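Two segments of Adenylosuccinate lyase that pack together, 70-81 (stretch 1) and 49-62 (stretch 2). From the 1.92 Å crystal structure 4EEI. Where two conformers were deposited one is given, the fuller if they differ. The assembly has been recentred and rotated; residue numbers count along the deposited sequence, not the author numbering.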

ATOM      1  N   ILE B  70      16.442 -19.390  23.472  1.00 33.63           N
ATOM      2  CA  ILE B  70      17.448 -20.155  24.203  1.00 35.38           C
ATOM      3  C   ILE B  70      18.105 -19.258  25.246  1.00 34.05           C
ATOM      4  O   ILE B  70      18.319 -19.668  26.384  1.00 35.06           O
ATOM      5  CB  ILE B  70      18.531 -20.726  23.266  1.00 38.60           C
ATOM      6  CG1 ILE B  70      17.916 -21.694  22.251  1.00 40.13           C
ATOM      7  CG2 ILE B  70      19.627 -21.413  24.067  1.00 37.92           C
ATOM      8  CD1 ILE B  70      18.925 -22.292  21.272  1.00 41.29           C
ATOM      9  N   ALA B  71      18.408 -18.024  24.850  1.00 31.80           N
ATOM     10  CA  ALA B  71      18.996 -17.046  25.765  1.00 33.56           C
ATOM     11  C   ALA B  71      18.073 -16.740  26.944  1.00 35.48           C
ATOM     12  O   ALA B  71      18.510 -16.721  28.094  1.00 34.97           O
ATOM     13  CB  ALA B  71      19.350 -15.773  25.027  1.00 35.26           C
ATOM     14  N   PHE B  72      16.799 -16.488  26.648  1.00 34.51           N
ATOM     15  CA  PHE B  72      15.801 -16.249  27.687  1.00 34.01           C
ATOM     16  C   PHE B  72      15.651 -17.440  28.638  1.00 30.82           C
ATOM     17  O   PHE B  72      15.669 -17.272  29.860  1.00 29.90           O
ATOM     18  CB  PHE B  72      14.447 -15.912  27.057  1.00 35.16           C
ATOM     19  CG  PHE B  72      13.281 -16.086  27.996  1.00 37.01           C
ATOM     20  CD1 PHE B  72      13.022 -15.143  28.977  1.00 36.80           C
ATOM     21  CD2 PHE B  72      12.444 -17.194  27.893  1.00 39.79           C
ATOM     22  CE1 PHE B  72      11.955 -15.296  29.844  1.00 36.41           C
ATOM     23  CE2 PHE B  72      11.370 -17.354  28.754  1.00 38.82           C
ATOM     24  CZ  PHE B  72      11.126 -16.402  29.730  1.00 35.19           C
ATOM     25  N   CYS B  73      15.489 -18.637  28.081  1.00 30.54           N
ATOM     26  CA  CYS B  73      15.357 -19.837  28.912  1.00 30.71           C
ATOM     27  C   CYS B  73      16.574 -20.040  29.806  1.00 36.02           C
ATOM     28  O   CYS B  73      16.451 -20.348  31.000  1.00 38.21           O
ATOM     29  CB  CYS B  73      15.135 -21.073  28.042  1.00 32.80           C
ATOM     30  SG  CYS B  73      13.544 -21.081  27.196  1.00 38.18           S
ATOM     31  N   THR B  74      17.755 -19.866  29.223  1.00 36.93           N
ATOM     32  CA  THR B  74      18.995 -19.987  29.982  1.00 39.23           C
ATOM     33  C   THR B  74      19.041 -18.946  31.098  1.00 37.57           C
ATOM     34  O   THR B  74      19.524 -19.231  32.195  1.00 36.97           O
ATOM     35  CB  THR B  74      20.232 -19.869  29.068  1.00 43.05           C
ATOM     36  OG1 THR B  74      20.208 -20.922  28.096  1.00 44.61           O
ATOM     37  CG2 THR B  74      21.518 -19.971  29.868  1.00 46.34           C
ATOM     38  N   SER B  75      18.523 -17.747  30.840  1.00 37.24           N
ATOM     39  CA  SER B  75      18.545 -16.708  31.878  1.00 36.65           C
ATOM     40  C   SER B  75      17.663 -17.094  33.068  1.00 35.51           C
ATOM     41  O   SER B  75      17.962 -16.742  34.208  1.00 37.76           O
ATOM     42  CB  SER B  75      18.132 -15.338  31.320  1.00 33.75           C
ATOM     43  OG  SER B  75      16.728 -15.235  31.171  1.00 36.05           O
ATOM     44  N   ILE B  76      16.583 -17.825  32.801  1.00 34.79           N
ATOM     45  CA  ILE B  76      15.703 -18.314  33.864  1.00 36.33           C
ATOM     46  C   ILE B  76      16.300 -19.533  34.579  1.00 38.74           C
ATOM     47  O   ILE B  76      16.450 -19.545  35.807  1.00 39.01           O
ATOM     48  CB  ILE B  76      14.312 -18.701  33.312  1.00 36.38           C
ATOM     49  CG1 ILE B  76      13.612 -17.496  32.667  1.00 35.94           C
ATOM     50  CG2 ILE B  76      13.460 -19.320  34.411  1.00 35.61           C
ATOM     51  CD1 ILE B  76      13.543 -16.258  33.554  1.00 35.75           C
ATOM     52  N   ALA B  77      16.631 -20.558  33.799  1.00 38.32           N
ATOM     53  CA  ALA B  77      17.168 -21.809  34.330  1.00 43.19           C
ATOM     54  C   ALA B  77      18.388 -21.628  35.235  1.00 43.71           C
ATOM     55  O   ALA B  77      18.557 -22.361  36.221  1.00 44.26           O
ATOM     56  CB  ALA B  77      17.497 -22.766  33.188  1.00 44.10           C
ATOM     57  N   GLU B  78      19.239 -20.659  34.912  1.00 42.64           N
ATOM     58  CA  GLU B  78      20.472 -20.482  35.679  1.00 45.14           C
ATOM     59  C   GLU B  78      20.212 -19.901  37.074  1.00 44.43           C
ATOM     60  O   GLU B  78      21.129 -19.798  37.894  1.00 47.64           O
ATOM     61  CB  GLU B  78      21.497 -19.642  34.901  1.00 47.83           C
ATOM     62  CG  GLU B  78      21.181 -18.158  34.810  1.00 51.44           C
ATOM     63  CD  GLU B  78      22.215 -17.388  33.996  1.00 53.23           C
ATOM     64  OE1 GLU B  78      23.105 -18.025  33.391  1.00 55.04           O
ATOM     65  OE2 GLU B  78      22.134 -16.146  33.962  1.00 52.09           O
ATOM     66  N   GLN B  79      18.960 -19.534  37.346  1.00 40.17           N
ATOM     67  CA  GLN B  79      18.592 -19.026  38.666  1.00 41.13           C
ATOM     68  C   GLN B  79      18.144 -20.159  39.589  1.00 43.00           C
ATOM     69  O   GLN B  79      17.859 -19.934  40.762  1.00 43.12           O
ATOM     70  CB  GLN B  79      17.478 -17.983  38.547  1.00 41.87           C
ATOM     71  CG  GLN B  79      17.851 -16.762  37.710  1.00 39.19           C
ATOM     72  CD  GLN B  79      16.709 -15.776  37.568  1.00 37.99           C
ATOM     73  OE1 GLN B  79      16.094 -15.377  38.555  1.00 41.02           O
ATOM     74  NE2 GLN B  79      16.415 -15.383  36.334  1.00 35.61           N
ATOM     75  N   PHE B  80      18.091 -21.378  39.062  1.00 41.46           N
ATOM     76  CA  PHE B  80      17.560 -22.514  39.820  1.00 44.87           C
ATOM     77  C   PHE B  80      18.457 -23.745  39.774  1.00 47.32           C
ATOM     78  O   PHE B  80      19.355 -23.834  38.933  1.00 48.65           O
ATOM     79  CB  PHE B  80      16.169 -22.878  39.298  1.00 41.85           C
ATOM     80  CG  PHE B  80      15.179 -21.759  39.412  1.00 40.73           C
ATOM     81  CD1 PHE B  80      15.006 -20.860  38.371  1.00 38.23           C
ATOM     82  CD2 PHE B  80      14.442 -21.591  40.575  1.00 41.71           C
ATOM     83  CE1 PHE B  80      14.107 -19.819  38.484  1.00 37.64           C
ATOM     84  CE2 PHE B  80      13.538 -20.555  40.698  1.00 39.96           C
ATOM     85  CZ  PHE B  80      13.371 -19.663  39.648  1.00 39.14           C
ATOM     86  N   THR B  81      18.207 -24.693  40.678  1.00 44.71           N
ATOM     87  CA  THR B  81      18.888 -25.984  40.644  1.00 45.71           C
ATOM     88  C   THR B  81      18.589 -26.684  39.322  1.00 46.11           C
ATOM     89  O   THR B  81      17.569 -26.410  38.682  1.00 42.30           O
ATOM     90  CB  THR B  81      18.454 -26.904  41.811  1.00 47.29           C
ATOM     91  OG1 THR B  81      17.040 -27.137  41.749  1.00 49.75           O
ATOM     92  CG2 THR B  81      18.799 -26.277  43.151  1.00 52.15           C
TER
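Stretch 2, residues 49-62: ARAQIRPERVDEIE

Stretch 2 follows on from a weakly bonded helix. It is extended from Ala-51 to Ile-53. Arg-54 is the N-cap of a helix that runs from Pro-55 through Glu-62. This helix crosses helix 70-77 at 124°, closer to antiparallel than parallel, and the axes approach to 8.3 Å. The CA register runs in opposing order: Ala-71 CA is 5.1 Å from Glu-62 CA, and Ile-76 CA is 6.4 Å from Ala-51 CA.

Ala-71 points toward stretch 2. Ala-71 CB lies 3.5 Å from Val-58 O and 3.8 Å from Ile-61 CG2. Thr-74 CG2 is 4.0 Å from Ile-61 CD1. Ser-75 OG sits 3.6 Å from Val-58 CG2, and a water links this hydroxyl to Gln-52 O and Arg-54 N. Ile-76 CD1 reaches Gln-52 O at 3.8 Å.

Glu-78 forms a two-pronged salt bridge with Arg-57: Glu-78 OE2 to Arg-57 NE is 2.7 Å and Glu-78 OE1 to Arg-57 NH2 is 3.0 Å. Gln-79 pairs with the extended backbone of Gln-52. Gln-79 OE1 accepts from Gln-52 N at 2.8 Å, and Gln-79 NE2 donates to Gln-52 O at 3.0 Å. Phe-80 closes the contact, with Phe-80 CZ 3.9 Å from Ala-51 CB and Phe-80 CD2 over one face of the Arg-50 guanidinium.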

ATOM      1  N   ALA B  49       7.559 -17.647  41.882  1.00 40.59           N
ATOM      2  CA  ALA B  49       7.819 -16.811  43.059  1.00 44.77           C
ATOM      3  C   ALA B  49       9.227 -16.215  43.119  1.00 45.59           C
ATOM      4  O   ALA B  49       9.471 -15.264  43.861  1.00 47.98           O
ATOM      5  CB  ALA B  49       7.535 -17.605  44.339  1.00 46.90           C
ATOM      6  N   ARG B  50      10.154 -16.773  42.347  1.00 44.65           N
ATOM      7  CA  ARG B  50      11.566 -16.436  42.510  1.00 45.88           C
ATOM      8  C   ARG B  50      12.229 -15.865  41.258  1.00 44.86           C
ATOM      9  O   ARG B  50      13.152 -15.055  41.352  1.00 45.40           O
ATOM     10  CB  ARG B  50      12.325 -17.677  42.963  1.00 51.50           C
ATOM     11  CG  ARG B  50      11.662 -18.403  44.114  1.00 60.20           C
ATOM     12  CD  ARG B  50      12.650 -18.622  45.238  1.00 69.52           C
ATOM     13  NE  ARG B  50      13.930 -19.097  44.722  1.00 74.05           N
ATOM     14  CZ  ARG B  50      14.225 -20.376  44.521  1.00 76.44           C
ATOM     15  NH1 ARG B  50      13.332 -21.314  44.802  1.00 78.11           N
ATOM     16  NH2 ARG B  50      15.414 -20.721  44.042  1.00 76.49           N
ATOM     17  N   ALA B  51      11.766 -16.293  40.089  1.00 36.99           N
ATOM     18  CA  ALA B  51      12.437 -15.950  38.840  1.00 38.46           C
ATOM     19  C   ALA B  51      12.481 -14.448  38.603  1.00 39.22           C
ATOM     20  O   ALA B  51      11.478 -13.748  38.774  1.00 38.53           O
ATOM     21  CB  ALA B  51      11.778 -16.658  37.655  1.00 36.18           C
ATOM     22  N   GLN B  52      13.653 -13.960  38.212  1.00 39.57           N
ATOM     23  CA  GLN B  52      13.816 -12.551  37.884  1.00 38.11           C
ATOM     24  C   GLN B  52      13.938 -12.367  36.376  1.00 33.19           C
ATOM     25  O   GLN B  52      14.504 -13.212  35.682  1.00 36.18           O
ATOM     26  CB  GLN B  52      15.058 -11.987  38.574  1.00 44.79           C
ATOM     27  CG  GLN B  52      15.036 -12.094  40.096  1.00 54.06           C
ATOM     28  CD  GLN B  52      14.019 -11.170  40.723  1.00 59.14           C
ATOM     29  OE1 GLN B  52      14.009  -9.968  40.455  1.00 62.04           O
ATOM     30  NE2 GLN B  52      13.149 -11.724  41.559  1.00 59.45           N
ATOM     31  N   ILE B  53      13.403 -11.263  35.874  1.00 33.63           N
ATOM     32  CA  ILE B  53      13.528 -10.926  34.457  1.00 34.93           C
ATOM     33  C   ILE B  53      14.753 -10.033  34.292  1.00 39.60           C
ATOM     34  O   ILE B  53      14.830  -8.968  34.903  1.00 37.41           O
ATOM     35  CB  ILE B  53      12.276 -10.196  33.947  1.00 34.38           C
ATOM     36  CG1 ILE B  53      11.033 -11.034  34.225  1.00 35.02           C
ATOM     37  CG2 ILE B  53      12.392  -9.895  32.451  1.00 33.11           C
ATOM     38  CD1 ILE B  53      11.015 -12.369  33.476  1.00 34.90           C
ATOM     39  N   ARG B  54      15.715 -10.475  33.482  1.00 39.99           N
ATOM     40  CA  ARG B  54      17.005  -9.790  33.376  1.00 37.50           C
ATOM     41  C   ARG B  54      17.400  -9.546  31.925  1.00 39.66           C
ATOM     42  O   ARG B  54      18.226 -10.277  31.370  1.00 44.50           O
ATOM     43  CB  ARG B  54      18.085 -10.615  34.069  1.00 39.50           C
ATOM     44  CG  ARG B  54      17.840 -10.836  35.555  1.00 38.65           C
ATOM     45  CD  ARG B  54      18.757 -11.914  36.106  1.00 41.62           C
ATOM     46  NE  ARG B  54      18.681 -12.027  37.563  1.00 43.65           N
ATOM     47  CZ  ARG B  54      19.274 -12.984  38.270  1.00 45.82           C
ATOM     48  NH1 ARG B  54      19.986 -13.920  37.657  1.00 44.21           N
ATOM     49  NH2 ARG B  54      19.154 -13.008  39.594  1.00 50.45           N
ATOM     50  N   PRO B  55      16.817  -8.509  31.308  1.00 36.66           N
ATOM     51  CA  PRO B  55      16.980  -8.300  29.866  1.00 39.38           C
ATOM     52  C   PRO B  55      18.450  -8.188  29.476  1.00 39.94           C
ATOM     53  O   PRO B  55      18.857  -8.664  28.416  1.00 41.63           O
ATOM     54  CB  PRO B  55      16.240  -6.983  29.619  1.00 40.51           C
ATOM     55  CG  PRO B  55      15.237  -6.900  30.738  1.00 40.16           C
ATOM     56  CD  PRO B  55      15.949  -7.491  31.925  1.00 38.42           C
ATOM     57  N   GLU B  56      19.218  -7.569  30.363  0.58 41.82           N
ATOM     58  CA  GLU B  56      20.653  -7.393  30.213  0.58 45.27           C
ATOM     59  C   GLU B  56      21.384  -8.725  30.046  0.58 47.32           C
ATOM     60  O   GLU B  56      22.225  -8.885  29.162  0.58 47.87           O
ATOM     61  CB  GLU B  56      21.197  -6.637  31.438  0.58 50.00           C
ATOM     62  CG  GLU B  56      20.870  -7.275  32.816  0.58 53.44           C
ATOM     63  CD  GLU B  56      19.513  -6.864  33.379  0.58 50.63           C
ATOM     64  OE1 GLU B  56      18.793  -6.105  32.708  0.58 48.95           O
ATOM     65  OE2 GLU B  56      19.175  -7.288  34.503  0.58 51.27           O
ATOM     66  N   ARG B  57      21.046  -9.677  30.909  1.00 48.39           N
ATOM     67  CA  ARG B  57      21.652 -10.997  30.928  1.00 47.31           C
ATOM     68  C   ARG B  57      21.246 -11.795  29.684  1.00 44.28           C
ATOM     69  O   ARG B  57      22.056 -12.529  29.110  1.00 44.16           O
ATOM     70  CB  ARG B  57      21.240 -11.729  32.207  1.00 47.06           C
ATOM     71  CG  ARG B  57      21.721 -13.152  32.293  1.00 44.44           C
ATOM     72  CD  ARG B  57      23.229 -13.225  32.263  1.00 47.17           C
ATOM     73  NE  ARG B  57      23.686 -14.603  32.376  1.00 46.80           N
ATOM     74  CZ  ARG B  57      24.853 -15.046  31.924  1.00 47.20           C
ATOM     75  NH1 ARG B  57      25.693 -14.215  31.324  1.00 46.56           N
ATOM     76  NH2 ARG B  57      25.174 -16.326  32.068  1.00 45.51           N
ATOM     77  N   VAL B  58      19.993 -11.635  29.264  1.00 38.80           N
ATOM     78  CA  VAL B  58      19.504 -12.280  28.053  1.00 39.52           C
ATOM     79  C   VAL B  58      20.343 -11.837  26.855  1.00 39.05           C
ATOM     80  O   VAL B  58      20.733 -12.657  26.015  1.00 36.01           O
ATOM     81  CB  VAL B  58      18.008 -11.968  27.801  1.00 36.44           C
ATOM     82  CG1 VAL B  58      17.547 -12.575  26.477  1.00 35.53           C
ATOM     83  CG2 VAL B  58      17.149 -12.492  28.950  1.00 32.79           C
ATOM     84  N   ASP B  59      20.634 -10.540  26.792  1.00 37.90           N
ATOM     85  CA  ASP B  59      21.446  -9.985  25.715  1.00 42.05           C
ATOM     86  C   ASP B  59      22.850 -10.582  25.634  1.00 41.91           C
ATOM     87  O   ASP B  59      23.298 -10.957  24.549  1.00 41.64           O
ATOM     88  CB  ASP B  59      21.525  -8.462  25.825  1.00 44.61           C
ATOM     89  CG  ASP B  59      20.200  -7.796  25.526  1.00 49.13           C
ATOM     90  OD1 ASP B  59      19.305  -8.482  24.990  1.00 52.83           O
ATOM     91  OD2 ASP B  59      20.058  -6.590  25.822  1.00 52.09           O
ATOM     92  N   GLU B  60      23.545 -10.680  26.764  1.00 42.50           N
ATOM     93  CA  GLU B  60      24.893 -11.247  26.729  1.00 45.87           C
ATOM     94  C   GLU B  60      24.887 -12.725  26.341  1.00 45.58           C
ATOM     95  O   GLU B  60      25.764 -13.179  25.607  1.00 47.79           O
ATOM     96  CB  GLU B  60      25.677 -10.999  28.027  1.00 54.32           C
ATOM     97  CG  GLU B  60      24.881 -11.066  29.322  1.00 59.75           C
ATOM     98  CD  GLU B  60      25.733 -10.720  30.549  1.00 64.23           C
ATOM     99  OE1 GLU B  60      25.842 -11.569  31.460  1.00 62.14           O
ATOM    100  OE2 GLU B  60      26.290  -9.598  30.602  1.00 67.27           O
ATOM    101  N   ILE B  61      23.886 -13.464  26.813  1.00 42.18           N
ATOM    102  CA  ILE B  61      23.733 -14.867  26.449  1.00 40.59           C
ATOM    103  C   ILE B  61      23.399 -15.002  24.960  1.00 38.61           C
ATOM    104  O   ILE B  61      23.889 -15.912  24.279  1.00 38.27           O
ATOM    105  CB  ILE B  61      22.649 -15.563  27.311  1.00 40.69           C
ATOM    106  CG1 ILE B  61      23.051 -15.544  28.785  1.00 42.46           C
ATOM    107  CG2 ILE B  61      22.442 -16.996  26.863  1.00 44.34           C
ATOM    108  CD1 ILE B  61      21.976 -16.039  29.734  1.00 43.07           C
ATOM    109  N   GLU B  62      22.576 -14.088  24.455  1.00 35.18           N
ATOM    110  CA  GLU B  62      22.169 -14.133  23.053  1.00 37.46           C
ATOM    111  C   GLU B  62      23.349 -13.910  22.101  1.00 41.48           C
ATOM    112  O   GLU B  62      23.344 -14.400  20.969  1.00 42.28           O
ATOM    113  CB  GLU B  62      21.043 -13.131  22.764  1.00 36.68           C
ATOM    114  CG  GLU B  62      20.487 -13.249  21.348  1.00 41.57           C
ATOM    115  CD  GLU B  62      19.184 -12.490  21.140  1.00 45.58           C
ATOM    116  OE1 GLU B  62      18.623 -11.962  22.126  1.00 47.44           O
ATOM    117  OE2 GLU B  62      18.721 -12.436  19.978  1.00 43.73           O
TER
HETATM  118  O   HOH W   1      15.686 -13.253  32.840  1.00 38.28           O
HETATM  119  O   HOH W   2      19.878 -15.011  34.919  1.00 46.07           O